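Long-range contacts in insulinase family protease (Yersinia pestis, PDB 3GO9), which belongs to the insulinase (M16) family of metallopeptidases but lacks its complete zinc-binding motif, so that peptide-bond cleavage is uncertain: residues 51-57 against 211-217; 349-353 against 461-465. One frame throughout, in Å; residues are numbered along the deposited sequence. Where two conformers were deposited one is given.

Interaction 1 of 2, residues 51-57 against 211-217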
ATOM      1  N   GLU A  51       4.849   8.715 -15.396  1.00  7.96           N
ATOM      2  CA  GLU A  51       5.287   8.236 -14.085  1.00  7.31           C
ATOM      3  C   GLU A  51       6.227   7.045 -14.213  1.00  8.24           C
ATOM      4  O   GLU A  51       5.913   6.095 -14.896  1.00  8.08           O
ATOM      5  CB  GLU A  51       4.089   7.845 -13.219  1.00  7.39           C
ATOM      6  CG  GLU A  51       3.093   8.982 -12.970  1.00  7.94           C
ATOM      7  CD  GLU A  51       3.682  10.084 -12.103  1.00  9.61           C
ATOM      8  OE1 GLU A  51       4.476   9.758 -11.189  1.00  9.67           O
ATOM      9  OE2 GLU A  51       3.324  11.286 -12.301  1.00 10.47           O
ATOM     10  N   LEU A  52       7.381   7.127 -13.542  1.00  6.72           N
ATOM     11  CA  LEU A  52       8.353   6.057 -13.518  1.00  7.76           C
ATOM     12  C   LEU A  52       8.588   5.622 -12.073  1.00  6.53           C
ATOM     13  O   LEU A  52       8.756   6.455 -11.154  1.00  8.09           O
ATOM     14  CB  LEU A  52       9.681   6.513 -14.153  1.00  7.86           C
ATOM     15  CG  LEU A  52       9.660   6.909 -15.630  1.00 10.84           C
ATOM     16  CD1 LEU A  52       9.368   8.361 -15.751  1.00 15.25           C
ATOM     17  CD2 LEU A  52      11.045   6.665 -16.198  1.00 18.20           C
ATOM     18  N   ARG A  53       8.681   4.315 -11.850  1.00  7.84           N
ATOM     19  CA  ARG A  53       8.971   3.802 -10.529  1.00  8.12           C
ATOM     20  C   ARG A  53      10.012   2.694 -10.697  1.00  9.08           C
ATOM     21  O   ARG A  53       9.836   1.807 -11.546  1.00  9.74           O
ATOM     22  CB  ARG A  53       7.707   3.240  -9.844  1.00  7.82           C
ATOM     23  CG  ARG A  53       6.629   4.256  -9.716  1.00  6.55           C
ATOM     24  CD  ARG A  53       6.854   5.267  -8.613  1.00  9.32           C
ATOM     25  NE  ARG A  53       5.630   6.055  -8.528  1.00  9.53           N
ATOM     26  CZ  ARG A  53       5.342   7.094  -9.312  1.00  8.56           C
ATOM     27  NH1 ARG A  53       6.209   7.586 -10.160  1.00  8.79           N
ATOM     28  NH2 ARG A  53       4.142   7.649  -9.289  1.00  8.95           N
ATOM     29  N   LEU A  54      11.075   2.734  -9.897  1.00  7.76           N
ATOM     30  CA  LEU A  54      12.018   1.639  -9.874  1.00  7.54           C
ATOM     31  C   LEU A  54      11.937   1.073  -8.500  1.00  7.77           C
ATOM     32  O   LEU A  54      12.277   1.761  -7.518  1.00  7.89           O
ATOM     33  CB  LEU A  54      13.458   2.087 -10.204  1.00  6.92           C
ATOM     34  CG  LEU A  54      14.533   0.980 -10.129  1.00  8.90           C
ATOM     35  CD1 LEU A  54      14.360  -0.021 -11.320  1.00 10.30           C
ATOM     36  CD2 LEU A  54      15.921   1.625 -10.181  1.00 10.81           C
ATOM     37  N   ILE A  55      11.483  -0.174  -8.412  1.00  7.40           N
ATOM     38  CA  ILE A  55      11.535  -0.907  -7.133  1.00  8.81           C
ATOM     39  C   ILE A  55      12.747  -1.799  -7.116  1.00  9.63           C
ATOM     40  O   ILE A  55      13.020  -2.571  -8.061  1.00  8.95           O
ATOM     41  CB  ILE A  55      10.253  -1.779  -6.856  1.00 10.53           C
ATOM     42  CG1 ILE A  55       9.031  -0.927  -6.705  1.00 14.33           C
ATOM     43  CG2 ILE A  55      10.462  -2.612  -5.514  1.00 12.38           C
ATOM     44  CD1 ILE A  55       7.705  -1.776  -6.622  1.00 16.75           C
ATOM     45  N   VAL A  56      13.510  -1.665  -6.045  1.00  9.73           N
ATOM     46  CA  VAL A  56      14.683  -2.536  -5.783  1.00  9.42           C
ATOM     47  C   VAL A  56      14.304  -3.304  -4.513  1.00  8.77           C
ATOM     48  O   VAL A  56      13.964  -2.689  -3.498  1.00  9.29           O
ATOM     49  CB  VAL A  56      15.981  -1.717  -5.545  1.00  9.47           C
ATOM     50  CG1 VAL A  56      17.184  -2.660  -5.307  1.00 10.90           C
ATOM     51  CG2 VAL A  56      16.288  -0.732  -6.744  1.00 10.26           C
ATOM     52  N   ASN A  57      14.373  -4.634  -4.559  1.00  9.96           N
ATOM     53  CA  ASN A  57      13.990  -5.460  -3.415  1.00  9.84           C
ATOM     54  C   ASN A  57      15.113  -5.524  -2.375  1.00 10.23           C
ATOM     55  O   ASN A  57      15.650  -6.621  -2.079  1.00 11.77           O
ATOM     56  CB  ASN A  57      13.627  -6.861  -3.889  1.00  9.99           C
ATOM     57  CG  ASN A  57      12.439  -6.890  -4.777  1.00 16.53           C
ATOM     58  OD1 ASN A  57      11.458  -6.117  -4.585  1.00 21.84           O
ATOM     59  ND2 ASN A  57      12.469  -7.807  -5.722  1.00 23.16           N
ATOM     60  N   ALA A 211      16.618  -8.255  -8.750  1.00 10.16           N
ATOM     61  CA  ALA A 211      15.853  -7.739  -7.646  1.00 10.90           C
ATOM     62  C   ALA A 211      15.192  -6.401  -7.998  1.00 10.51           C
ATOM     63  O   ALA A 211      14.745  -5.720  -7.093  1.00 11.23           O
ATOM     64  CB  ALA A 211      16.733  -7.571  -6.452  1.00 11.95           C
HETATM   65  N   MSE A 212      15.095  -6.083  -9.290  1.00  8.87           N
HETATM   66  CA  MSE A 212      14.587  -4.774  -9.733  1.00  7.78           C
HETATM   67  C   MSE A 212      13.446  -4.897 -10.719  1.00  8.80           C
HETATM   68  O   MSE A 212      13.468  -5.747 -11.607  1.00  8.78           O
HETATM   69  CB  MSE A 212      15.672  -3.942 -10.404  1.00  8.48           C
HETATM   70  CG  MSE A 212      16.878  -3.740  -9.501  1.00  9.16           C
HETATM   71 SE   MSE A 212      18.149  -2.565 -10.334  0.60 11.16          SE
HETATM   72  CE  MSE A 212      19.466  -2.498  -8.894  1.00 10.56           C
ATOM     73  N   THR A 213      12.493  -3.988 -10.590  1.00  6.82           N
ATOM     74  CA  THR A 213      11.426  -3.825 -11.578  1.00  7.37           C
ATOM     75  C   THR A 213      11.212  -2.357 -11.835  1.00  8.58           C
ATOM     76  O   THR A 213      10.976  -1.570 -10.875  1.00  8.41           O
ATOM     77  CB  THR A 213      10.097  -4.420 -11.133  1.00  7.46           C
ATOM     78  OG1 THR A 213      10.280  -5.808 -10.739  1.00 11.38           O
ATOM     79  CG2 THR A 213       9.056  -4.342 -12.197  1.00 10.51           C
ATOM     80  N   LEU A 214      11.231  -2.012 -13.123  1.00  9.04           N
ATOM     81  CA  LEU A 214      10.868  -0.665 -13.543  1.00  7.05           C
ATOM     82  C   LEU A 214       9.433  -0.620 -14.058  1.00  8.36           C
ATOM     83  O   LEU A 214       9.050  -1.477 -14.865  1.00  9.25           O
ATOM     84  CB  LEU A 214      11.800  -0.186 -14.660  1.00  8.35           C
ATOM     85  CG  LEU A 214      11.507   1.196 -15.242  1.00  8.35           C
ATOM     86  CD1 LEU A 214      11.835   2.332 -14.301  1.00 12.35           C
ATOM     87  CD2 LEU A 214      12.263   1.371 -16.591  1.00 12.72           C
ATOM     88  N   TYR A 215       8.653   0.339 -13.570  1.00  6.97           N
ATOM     89  CA  TYR A 215       7.301   0.524 -14.043  1.00  8.42           C
ATOM     90  C   TYR A 215       7.190   1.903 -14.680  1.00  7.57           C
ATOM     91  O   TYR A 215       7.763   2.859 -14.192  1.00  7.50           O
ATOM     92  CB  TYR A 215       6.274   0.510 -12.881  1.00  7.82           C
ATOM     93  CG  TYR A 215       6.286  -0.725 -12.015  1.00  8.57           C
ATOM     94  CD1 TYR A 215       5.291  -1.696 -12.174  1.00 10.75           C
ATOM     95  CD2 TYR A 215       7.211  -0.881 -11.033  1.00  9.04           C
ATOM     96  CE1 TYR A 215       5.300  -2.860 -11.381  1.00  9.29           C
ATOM     97  CE2 TYR A 215       7.246  -2.013 -10.265  1.00  9.35           C
ATOM     98  CZ  TYR A 215       6.254  -2.989 -10.449  1.00 10.73           C
ATOM     99  OH  TYR A 215       6.256  -4.133  -9.626  1.00 15.09           O
ATOM    100  N   VAL A 216       6.436   1.993 -15.785  1.00  7.74           N
ATOM    101  CA  VAL A 216       6.229   3.230 -16.478  1.00  8.21           C
ATOM    102  C   VAL A 216       4.738   3.302 -16.820  1.00  8.53           C
ATOM    103  O   VAL A 216       4.180   2.347 -17.436  1.00  9.42           O
ATOM    104  CB  VAL A 216       7.033   3.322 -17.783  1.00  8.50           C
ATOM    105  CG1 VAL A 216       6.758   4.642 -18.566  1.00  8.93           C
ATOM    106  CG2 VAL A 216       8.543   3.153 -17.507  1.00 11.31           C
ATOM    107  N   VAL A 217       4.139   4.448 -16.520  1.00  7.27           N
ATOM    108  CA  VAL A 217       2.754   4.721 -16.939  1.00  7.83           C
ATOM    109  C   VAL A 217       2.707   6.064 -17.643  1.00  9.53           C
ATOM    110  O   VAL A 217       3.143   7.080 -17.067  1.00  9.31           O
ATOM    111  CB  VAL A 217       1.833   4.824 -15.729  1.00  7.72           C
ATOM    112  CG1 VAL A 217       0.391   5.241 -16.133  1.00  8.10           C
ATOM    113  CG2 VAL A 217       1.806   3.453 -14.977  1.00  9.00           C
TER

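Interaction 2 of 2, residues 349-353 against 461-465. With ZN (zinc ion), chain D.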
ATOM      1  N   ALA A 349     -21.016  -0.172  19.241  1.00  9.69           N
ATOM      2  CA  ALA A 349     -21.122  -1.577  19.655  1.00  9.70           C
ATOM      3  C   ALA A 349     -22.566  -2.037  19.544  1.00 10.21           C
ATOM      4  O   ALA A 349     -22.849  -3.171  19.175  1.00  9.10           O
ATOM      5  CB  ALA A 349     -20.661  -1.768  21.069  1.00 10.74           C
ATOM      6  N   ARG A 350     -23.515  -1.154  19.799  1.00 10.70           N
ATOM      7  CA  ARG A 350     -24.914  -1.590  19.649  0.60 11.16           C
ATOM      8  C   ARG A 350     -25.284  -1.767  18.186  1.00 10.26           C
ATOM      9  O   ARG A 350     -26.086  -2.647  17.850  1.00 11.47           O
ATOM     10  CB  ARG A 350     -25.840  -0.611  20.370  0.60 11.41           C
ATOM     11  CG  ARG A 350     -25.727  -0.738  21.920  0.60 14.00           C
ATOM     12  CD  ARG A 350     -26.603   0.203  22.650  0.60 19.51           C
ATOM     13  NE  ARG A 350     -26.820   1.368  21.813  0.60 24.54           N
ATOM     14  CZ  ARG A 350     -27.972   1.993  21.643  0.60 25.57           C
ATOM     15  NH1 ARG A 350     -29.063   1.620  22.299  0.60 28.50           N
ATOM     16  NH2 ARG A 350     -28.010   3.041  20.818  0.60 27.69           N
ATOM     17  N   GLU A 351     -24.687  -0.979  17.305  1.00  9.57           N
ATOM     18  CA  GLU A 351     -24.879  -1.216  15.862  1.00 10.79           C
ATOM     19  C   GLU A 351     -24.288  -2.565  15.424  1.00 10.80           C
ATOM     20  O   GLU A 351     -24.900  -3.335  14.680  1.00 12.11           O
ATOM     21  CB  GLU A 351     -24.240  -0.153  15.011  1.00 11.37           C
ATOM     22  CG  GLU A 351     -24.909   1.150  15.093  1.00 13.15           C
ATOM     23  CD  GLU A 351     -26.377   1.046  14.720  1.00 14.14           C
ATOM     24  OE1 GLU A 351     -26.643   0.489  13.641  1.00 17.09           O
ATOM     25  OE2 GLU A 351     -27.238   1.497  15.525  1.00 17.04           O
ATOM     26  N   LEU A 352     -23.076  -2.832  15.874  1.00 11.04           N
ATOM     27  CA  LEU A 352     -22.449  -4.113  15.535  1.00 11.34           C
ATOM     28  C   LEU A 352     -23.242  -5.339  16.058  1.00 11.67           C
ATOM     29  O   LEU A 352     -23.400  -6.324  15.352  1.00 11.81           O
ATOM     30  CB  LEU A 352     -21.024  -4.172  16.015  1.00 11.32           C
ATOM     31  CG  LEU A 352     -20.053  -3.104  15.492  1.00 12.12           C
ATOM     32  CD1 LEU A 352     -18.723  -3.360  16.219  1.00 14.64           C
ATOM     33  CD2 LEU A 352     -19.915  -3.060  13.984  1.00 12.94           C
ATOM     34  N   ALA A 353     -23.773  -5.227  17.268  1.00 10.19           N
ATOM     35  CA  ALA A 353     -24.570  -6.285  17.859  1.00 11.13           C
ATOM     36  C   ALA A 353     -25.831  -6.524  17.023  1.00 11.46           C
ATOM     37  O   ALA A 353     -26.208  -7.673  16.784  1.00 11.42           O
ATOM     38  CB  ALA A 353     -24.925  -5.961  19.242  1.00 10.55           C
ATOM     39  N   TYR A 461     -17.859  -3.204  26.565  1.00 15.31           N
ATOM     40  CA  TYR A 461     -18.002  -3.652  25.194  1.00 14.48           C
ATOM     41  C   TYR A 461     -18.519  -5.087  25.145  1.00 15.58           C
ATOM     42  O   TYR A 461     -19.466  -5.402  24.404  1.00 14.10           O
ATOM     43  CB  TYR A 461     -16.650  -3.548  24.449  1.00 15.86           C
ATOM     44  CG  TYR A 461     -16.737  -4.004  23.016  1.00 13.27           C
ATOM     45  CD1 TYR A 461     -17.114  -3.138  22.000  1.00 14.50           C
ATOM     46  CD2 TYR A 461     -16.417  -5.311  22.654  1.00 13.60           C
ATOM     47  CE1 TYR A 461     -17.199  -3.573  20.702  1.00 12.75           C
ATOM     48  CE2 TYR A 461     -16.483  -5.741  21.386  1.00 14.72           C
ATOM     49  CZ  TYR A 461     -16.886  -4.875  20.397  1.00 14.92           C
ATOM     50  OH  TYR A 461     -16.958  -5.274  19.103  1.00 14.06           O
ATOM     51  N   ASN A 462     -17.894  -5.965  25.927  1.00 14.89           N
ATOM     52  CA  ASN A 462     -18.351  -7.375  25.955  1.00 16.35           C
ATOM     53  C   ASN A 462     -19.824  -7.501  26.345  1.00 16.92           C
ATOM     54  O   ASN A 462     -20.550  -8.336  25.812  1.00 19.18           O
ATOM     55  CB  ASN A 462     -17.474  -8.197  26.893  1.00 16.04           C
ATOM     56  CG  ASN A 462     -16.090  -8.436  26.324  1.00 18.84           C
ATOM     57  OD1 ASN A 462     -15.828  -8.194  25.129  1.00 19.14           O
ATOM     58  ND2 ASN A 462     -15.187  -8.933  27.174  1.00 21.37           N
ATOM     59  N   GLY A 463     -20.271  -6.630  27.245  1.00 17.29           N
ATOM     60  CA  GLY A 463     -21.674  -6.638  27.673  1.00 17.83           C
ATOM     61  C   GLY A 463     -22.630  -6.415  26.509  1.00 18.66           C
ATOM     62  O   GLY A 463     -23.634  -7.101  26.371  1.00 19.17           O
ATOM     63  N   ILE A 464     -22.276  -5.469  25.636  1.00 19.23           N
ATOM     64  CA  ILE A 464     -23.136  -5.122  24.498  1.00 19.98           C
ATOM     65  C   ILE A 464     -23.107  -6.211  23.452  1.00 21.00           C
ATOM     66  O   ILE A 464     -24.123  -6.520  22.819  1.00 21.16           O
ATOM     67  CB  ILE A 464     -22.726  -3.780  23.880  1.00 19.09           C
ATOM     68  CG1 ILE A 464     -22.912  -2.647  24.895  1.00 20.26           C
ATOM     69  CG2 ILE A 464     -23.516  -3.510  22.588  1.00 19.13           C
ATOM     70  CD1 ILE A 464     -22.030  -1.443  24.607  1.00 19.30           C
HETATM   71  N   MSE A 465     -21.938  -6.783  23.233  1.00 22.28           N
HETATM   72  CA  MSE A 465     -21.790  -7.799  22.228  1.00 23.86           C
HETATM   73  C   MSE A 465     -22.321  -9.202  22.660  1.00 26.11           C
HETATM   74  O   MSE A 465     -22.449 -10.089  21.826  1.00 26.17           O
HETATM   75  CB  MSE A 465     -20.328  -7.890  21.808  1.00 23.63           C
HETATM   76  CG  MSE A 465     -19.792  -6.730  20.993  1.00 20.59           C
HETATM   77 SE   MSE A 465     -20.936  -6.030  19.528  0.60 21.14          SE
HETATM   78  CE  MSE A 465     -21.252  -7.345  18.597  1.00  8.95           C
TER
HETATM   79 ZN    ZN D 603     -28.372   0.030  12.772  0.80 19.26          ZN
HETATM   80  O   HOH W   1     -28.942  -1.772  13.387  1.00 14.56           O

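Interaction 1 of 2, residues 51-57 against 211-217
Strands 51-56 and 212-217 run antiparallel, their axes 4.7 Å apart at closest and 168° between directions. Glu51-Val217, Arg53-Tyr215 and Ile55-Thr213 are hydrogen-bonded pairs, each closed by two N-H···O bonds; at the centre Arg53 N lies 2.9 Å from Tyr215 O and Tyr215 N 2.8 Å from Arg53 O. Asn57 N to Ala211 O, 2.8 Å, ends the series just past strand 51-56. CA-H···O contacts fill in between, such as Met212 CA to Ile55 O at 3.2 Å.

The non-hydrogen-bonded pairs Leu52-Val216, Leu54-Leu214 and Val56-Met212 give one face a wholly apolar surface, with Leu54 CD1 4.2 Å from Leu214 CB and Val56 CG2 4.1 Å from selenomethionine Met212 CG. The other face is mixed. Ile55 CD1 approaches Tyr215 CE2 at 3.7 Å, while Arg53 curls back along its own strand so that NH2 forms a salt bridge with Glu51 OE1 (2.9 Å). Glu51 OE2 is hydrogen-bonded to Ser119 and Tyr215 OH to Gln399, and helix 388-401 packs on this face. With strands 36-41 and 114-120 flanking the pair, this is the middle of the large mixed sheet of an α+β domain of the M16 family.

Interaction 2 of 2, residues 349-353 against 461-465
The final modelled helix, 454-465, packs here side by side with helix 341-358, in the part of the chain that corresponds to the M16 inactive domain; the short segments run roughly parallel, with axes 9.1 Å apart and a crossing angle of -30°. The contact is apolar helix-helix packing. Tyr461 leads: its CB points sideways, but the ring swings in to put CD1 3.9 Å from Ala349 CB, and its OH lies 3.9 Å from Leu352 CD1. Ile464 then points its CA-to-CB bond toward the partner helix, its CG2 3.7 Å from Ala349 CB and 3.6 Å from Arg350 CG, so the aliphatic base of the arginine helps cover it. The small side chains of Ala349 and Ala353 permit this approach. Glu351 faces away, where its OE1 and His302 bind a zinc ion. Last comes selenomethionine Met465, folded through three m rotamers over Leu352 and Ala353, with SE 4.0 Å from Leu352 CB and CE 3.6 Å from Ala353 N.

How the interactions relate
The two contacts lie on opposite sides of the chain's centre, their own centres about 46 Å apart, and share no helix or strand. Interaction 1 is buried and joins two strands within one sheet, so main-chain hydrogen bonds set its register and 680 Å² is covered. Interaction 2 is partly buried, more peripheral and smaller, at 305 Å²; there the segments share only van der Waals packing, though Arg356, further along helix 341-358, hydrogen-bonds Met465 O. In sequence the second opens after the first has closed. Zinc lies beside both without bridging either pair: the side chain of Glu51 lies about 4 Å from one ion, whereas Glu351 binds another directly, from the side turned away from 461-465.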